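Cypemycin cysteine dehydrogenase (decarboxylating) (PDB 6JDD) catalyses the oxidative decarboxylation of the C-terminal cysteine of the cypemycin precursor peptide, using a bound flavin, in the biosynthesis of this linaridin. Local coordinates at residues Val100-Leu103 against Ala108-Pro111. Residues are numbered along the deposited sequence; the frame is centred on the assembly and turned at random.
With FAD (flavin-adenine dinucleotide), chain B.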
ATOM      1  N   VAL A 100     -30.160  18.537  -2.929  1.00 39.74           N
ATOM      2  CA  VAL A 100     -31.485  19.009  -3.411  1.00 38.00           C
ATOM      3  C   VAL A 100     -31.513  19.119  -4.937  1.00 36.53           C
ATOM      4  O   VAL A 100     -32.491  18.696  -5.494  1.00 33.57           O
ATOM      5  CB  VAL A 100     -31.861  20.305  -2.709  1.00 37.55           C
ATOM      6  CG1 VAL A 100     -33.133  20.883  -3.288  1.00 38.86           C
ATOM      7  CG2 VAL A 100     -32.024  20.005  -1.237  1.00 36.95           C
ATOM      8  N   MET A 101     -30.447  19.605  -5.575  1.00 31.27           N
ATOM      9  CA  MET A 101     -30.357  19.583  -7.047  1.00 30.35           C
ATOM     10  C   MET A 101     -30.472  18.131  -7.582  1.00 36.52           C
ATOM     11  O   MET A 101     -31.231  17.890  -8.508  1.00 35.78           O
ATOM     12  CB  MET A 101     -29.073  20.253  -7.533  1.00 31.67           C
ATOM     13  CG  MET A 101     -28.914  21.693  -7.155  1.00 37.33           C
ATOM     14  SD  MET A 101     -30.217  22.829  -7.812  1.00 39.72           S
ATOM     15  CE  MET A 101     -31.460  22.716  -6.514  1.00 33.17           C
ATOM     16  N   ARG A 102     -29.723  17.202  -6.977  1.00 34.47           N
ATOM     17  CA  ARG A 102     -29.736  15.778  -7.412  1.00 33.41           C
ATOM     18  C   ARG A 102     -31.152  15.201  -7.283  1.00 33.45           C
ATOM     19  O   ARG A 102     -31.558  14.427  -8.172  1.00 36.04           O
ATOM     20  CB  ARG A 102     -28.735  14.961  -6.588  1.00 36.57           C
ATOM     21  CG  ARG A 102     -27.285  15.137  -7.019  1.00 38.89           C
ATOM     22  CD  ARG A 102     -26.432  13.930  -6.681  1.00 45.33           C
ATOM     23  NE  ARG A 102     -26.149  13.831  -5.256  1.00 52.69           N
ATOM     24  CZ  ARG A 102     -26.162  12.697  -4.564  1.00 50.29           C
ATOM     25  NH1 ARG A 102     -26.444  11.556  -5.168  1.00 40.39           N
ATOM     26  NH2 ARG A 102     -25.892  12.709  -3.270  1.00 55.41           N
ATOM     27  N   LEU A 103     -31.864  15.568  -6.213  1.00 35.40           N
ATOM     28  CA  LEU A 103     -33.234  15.074  -5.950  1.00 38.97           C
ATOM     29  C   LEU A 103     -34.194  15.652  -7.001  1.00 36.01           C
ATOM     30  O   LEU A 103     -34.938  14.917  -7.610  1.00 33.50           O
ATOM     31  CB  LEU A 103     -33.597  15.510  -4.533  1.00 36.74           C
ATOM     32  CG  LEU A 103     -34.900  14.958  -4.009  1.00 38.90           C
ATOM     33  CD1 LEU A 103     -34.917  13.420  -4.017  1.00 34.14           C
ATOM     34  CD2 LEU A 103     -35.109  15.529  -2.624  1.00 48.18           C
ATOM     35  N   ALA A 108     -30.285   8.974  -9.167  1.00 37.15           N
ATOM     36  CA  ALA A 108     -30.209   7.791  -8.289  1.00 37.37           C
ATOM     37  C   ALA A 108     -28.758   7.316  -8.198  1.00 36.62           C
ATOM     38  O   ALA A 108     -28.564   6.105  -8.234  1.00 38.85           O
ATOM     39  CB  ALA A 108     -31.091   6.715  -8.850  1.00 35.46           C
ATOM     40  N   ASP A 109     -27.792   8.234  -8.096  1.00 37.77           N
ATOM     41  CA  ASP A 109     -26.332   7.885  -8.132  1.00 44.08           C
ATOM     42  C   ASP A 109     -25.806   7.529  -6.718  1.00 44.28           C
ATOM     43  O   ASP A 109     -24.562   7.458  -6.492  1.00 43.71           O
ATOM     44  CB  ASP A 109     -25.513   9.012  -8.779  1.00 35.93           C
ATOM     45  CG  ASP A 109     -25.747  10.390  -8.170  1.00 45.52           C
ATOM     46  OD1 ASP A 109     -26.752  10.533  -7.434  1.00 45.35           O
ATOM     47  OD2 ASP A 109     -24.966  11.303  -8.489  1.00 52.48           O
ATOM     48  N   SER A 110     -26.716   7.385  -5.762  1.00 39.14           N
ATOM     49  CA  SER A 110     -26.420   6.883  -4.406  1.00 40.22           C
ATOM     50  C   SER A 110     -27.649   6.137  -3.938  1.00 39.14           C
ATOM     51  O   SER A 110     -28.727   6.356  -4.415  1.00 37.11           O
ATOM     52  CB  SER A 110     -25.999   7.982  -3.484  1.00 39.74           C
ATOM     53  OG  SER A 110     -27.095   8.714  -2.971  1.00 45.25           O
ATOM     54  N   PRO A 111     -27.510   5.116  -3.104  1.00 42.94           N
ATOM     55  CA  PRO A 111     -28.688   4.338  -2.715  1.00 38.27           C
ATOM     56  C   PRO A 111     -29.730   5.153  -1.953  1.00 36.14           C
ATOM     57  O   PRO A 111     -30.845   4.839  -2.089  1.00 40.98           O
ATOM     58  CB  PRO A 111     -28.050   3.235  -1.847  1.00 41.93           C
ATOM     59  CG  PRO A 111     -26.710   3.803  -1.439  1.00 38.21           C
ATOM     60  CD  PRO A 111     -26.236   4.590  -2.619  1.00 37.89           C
TER
HETATM   61  PA  FAD B 201     -22.279  13.249  -1.624  1.00 43.25           P
HETATM   62  O1A FAD B 201     -22.784  11.846  -1.715  1.00 46.56           O
HETATM   63  O2A FAD B 201     -21.087  13.517  -0.767  1.00 46.21           O
HETATM   64  O5B FAD B 201     -22.010  13.813  -3.101  1.00 52.39           O
HETATM   65  C5B FAD B 201     -20.688  13.653  -3.675  1.00 51.51           C
HETATM   66  C4B FAD B 201     -20.789  13.702  -5.180  1.00 52.59           C
HETATM   67  O4B FAD B 201     -20.082  12.565  -5.740  1.00 56.08           O
HETATM   68  C3B FAD B 201     -22.208  13.636  -5.761  1.00 49.71           C
HETATM   69  O3B FAD B 201     -22.328  14.447  -6.923  1.00 50.11           O
HETATM   70  C2B FAD B 201     -22.362  12.149  -6.095  1.00 50.24           C
HETATM   71  O2B FAD B 201     -23.314  11.912  -7.109  1.00 54.93           O
HETATM   72  C1B FAD B 201     -20.949  11.808  -6.555  1.00 49.48           C
HETATM   73  N9A FAD B 201     -20.606  10.400  -6.400  1.00 53.81           N
HETATM   74  C8A FAD B 201     -21.447   9.318  -6.480  1.00 67.62           C
HETATM   75  N7A FAD B 201     -20.822   8.179  -6.292  1.00 58.48           N
HETATM   76  C5A FAD B 201     -19.496   8.535  -6.077  1.00 63.88           C
HETATM   77  C6A FAD B 201     -18.335   7.781  -5.819  1.00 58.80           C
HETATM   78  N6A FAD B 201     -18.319   6.454  -5.728  1.00 61.90           N
HETATM   79  N1A FAD B 201     -17.176   8.461  -5.656  1.00 56.88           N
HETATM   80  C2A FAD B 201     -17.197   9.798  -5.748  1.00 64.08           C
HETATM   81  N3A FAD B 201     -18.224  10.610  -5.986  1.00 56.96           N
HETATM   82  C4A FAD B 201     -19.356   9.904  -6.143  1.00 58.70           C
HETATM   83  N1  FAD B 201     -22.951  22.695   0.863  1.00 40.43           N
HETATM   84  C2  FAD B 201     -24.209  23.114   1.132  1.00 41.08           C
HETATM   85  O2  FAD B 201     -25.117  22.962   0.312  1.00 41.61           O
HETATM   86  N3  FAD B 201     -24.532  23.718   2.306  1.00 44.45           N
HETATM   87  C4  FAD B 201     -23.599  23.939   3.290  1.00 42.70           C
HETATM   88  O4  FAD B 201     -23.932  24.486   4.331  1.00 41.01           O
HETATM   89  C4X FAD B 201     -22.278  23.516   3.047  1.00 43.95           C
HETATM   90  N5  FAD B 201     -21.376  23.719   3.974  1.00 45.33           N
HETATM   91  C5X FAD B 201     -20.098  23.299   3.714  1.00 43.81           C
HETATM   92  C6  FAD B 201     -19.116  23.507   4.698  1.00 40.61           C
HETATM   93  C7  FAD B 201     -17.814  23.113   4.506  1.00 43.69           C
HETATM   94  C7M FAD B 201     -16.786  23.352   5.582  1.00 45.59           C
HETATM   95  C8  FAD B 201     -17.450  22.480   3.291  1.00 45.36           C
HETATM   96  C8M FAD B 201     -16.029  22.037   3.058  1.00 45.15           C
HETATM   97  C9  FAD B 201     -18.405  22.269   2.318  1.00 40.14           C
HETATM   98  C9A FAD B 201     -19.738  22.670   2.506  1.00 40.89           C
HETATM   99  N10 FAD B 201     -20.728  22.472   1.544  1.00 39.11           N
HETATM  100  C10 FAD B 201     -22.025  22.886   1.778  1.00 42.86           C
HETATM  101  C1' FAD B 201     -20.388  21.819   0.267  1.00 37.97           C
HETATM  102  C2' FAD B 201     -20.798  20.358   0.248  1.00 39.74           C
HETATM  103  O2' FAD B 201     -20.025  19.630   1.197  1.00 40.44           O
HETATM  104  C3' FAD B 201     -20.597  19.750  -1.142  1.00 39.69           C
HETATM  105  O3' FAD B 201     -21.527  20.332  -2.050  1.00 42.17           O
HETATM  106  C4' FAD B 201     -20.750  18.228  -1.175  1.00 39.62           C
HETATM  107  O4' FAD B 201     -20.523  17.752  -2.504  1.00 39.25           O
HETATM  108  C5' FAD B 201     -22.114  17.773  -0.708  1.00 41.66           C
HETATM  109  O5' FAD B 201     -22.255  16.346  -0.941  1.00 42.42           O
HETATM  110  P   FAD B 201     -23.513  15.571  -0.318  1.00 39.13           P
HETATM  111  O1P FAD B 201     -24.753  16.325  -0.667  1.00 40.26           O
HETATM  112  O2P FAD B 201     -23.225  15.282   1.119  1.00 38.57           O
HETATM  113  O3P FAD B 201     -23.480  14.198  -1.147  1.00 44.87           O
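R102, on helix 97-104, reaches across to the loop before helix 111-118 and meets D109 in a buried salt bridge that is also a hydrogen bond. R102 NH1 lies 2.5 Å from D109 OD1. The two flat groups are turned strongly against each other, their planes 65° apart: the carboxylate oxygen lies almost in the guanidinium plane, at its edge, whereas NH1 stands 46° out of the carboxylate plane. Aspartate fits here because its short side chain brings a carboxylate to the guanidinium edge, facing the arginine's charge. A bend at chi3 (-73°) swings the guanidinium round to the FAD, and the ribose of the adenosine half lies over one face, FAD C2B 4.1 Å above the plane of the R102 guanidinium. R102 NH2 comes to 3.5 Å from FAD O3P, the bridging oxygen of the diphosphate. Arginine suits this place because one flat cation can bond a carboxylate at its edge, carry a sugar over its face and bring positive charge near the diphosphate. S110 OG sits at the same edge, 3.7 Å from R102 NH1, but its stronger partner is D68; as N-cap of helix 111-118 it also makes a weak bond to the backbone N of L113, a role that suits a short hydroxyl side chain. A leucine here lacks the charged group, which would probably leave the buried D109 carboxylate without this cationic mate and the diphosphate without a positive charge close by. R102 and D109 both belong to the FAD pocket, at the cofactor's adenosine and diphosphate end, in a Rossmann-like flavoprotein fold with a six-stranded parallel sheet, as found in HFCD-family enzymes.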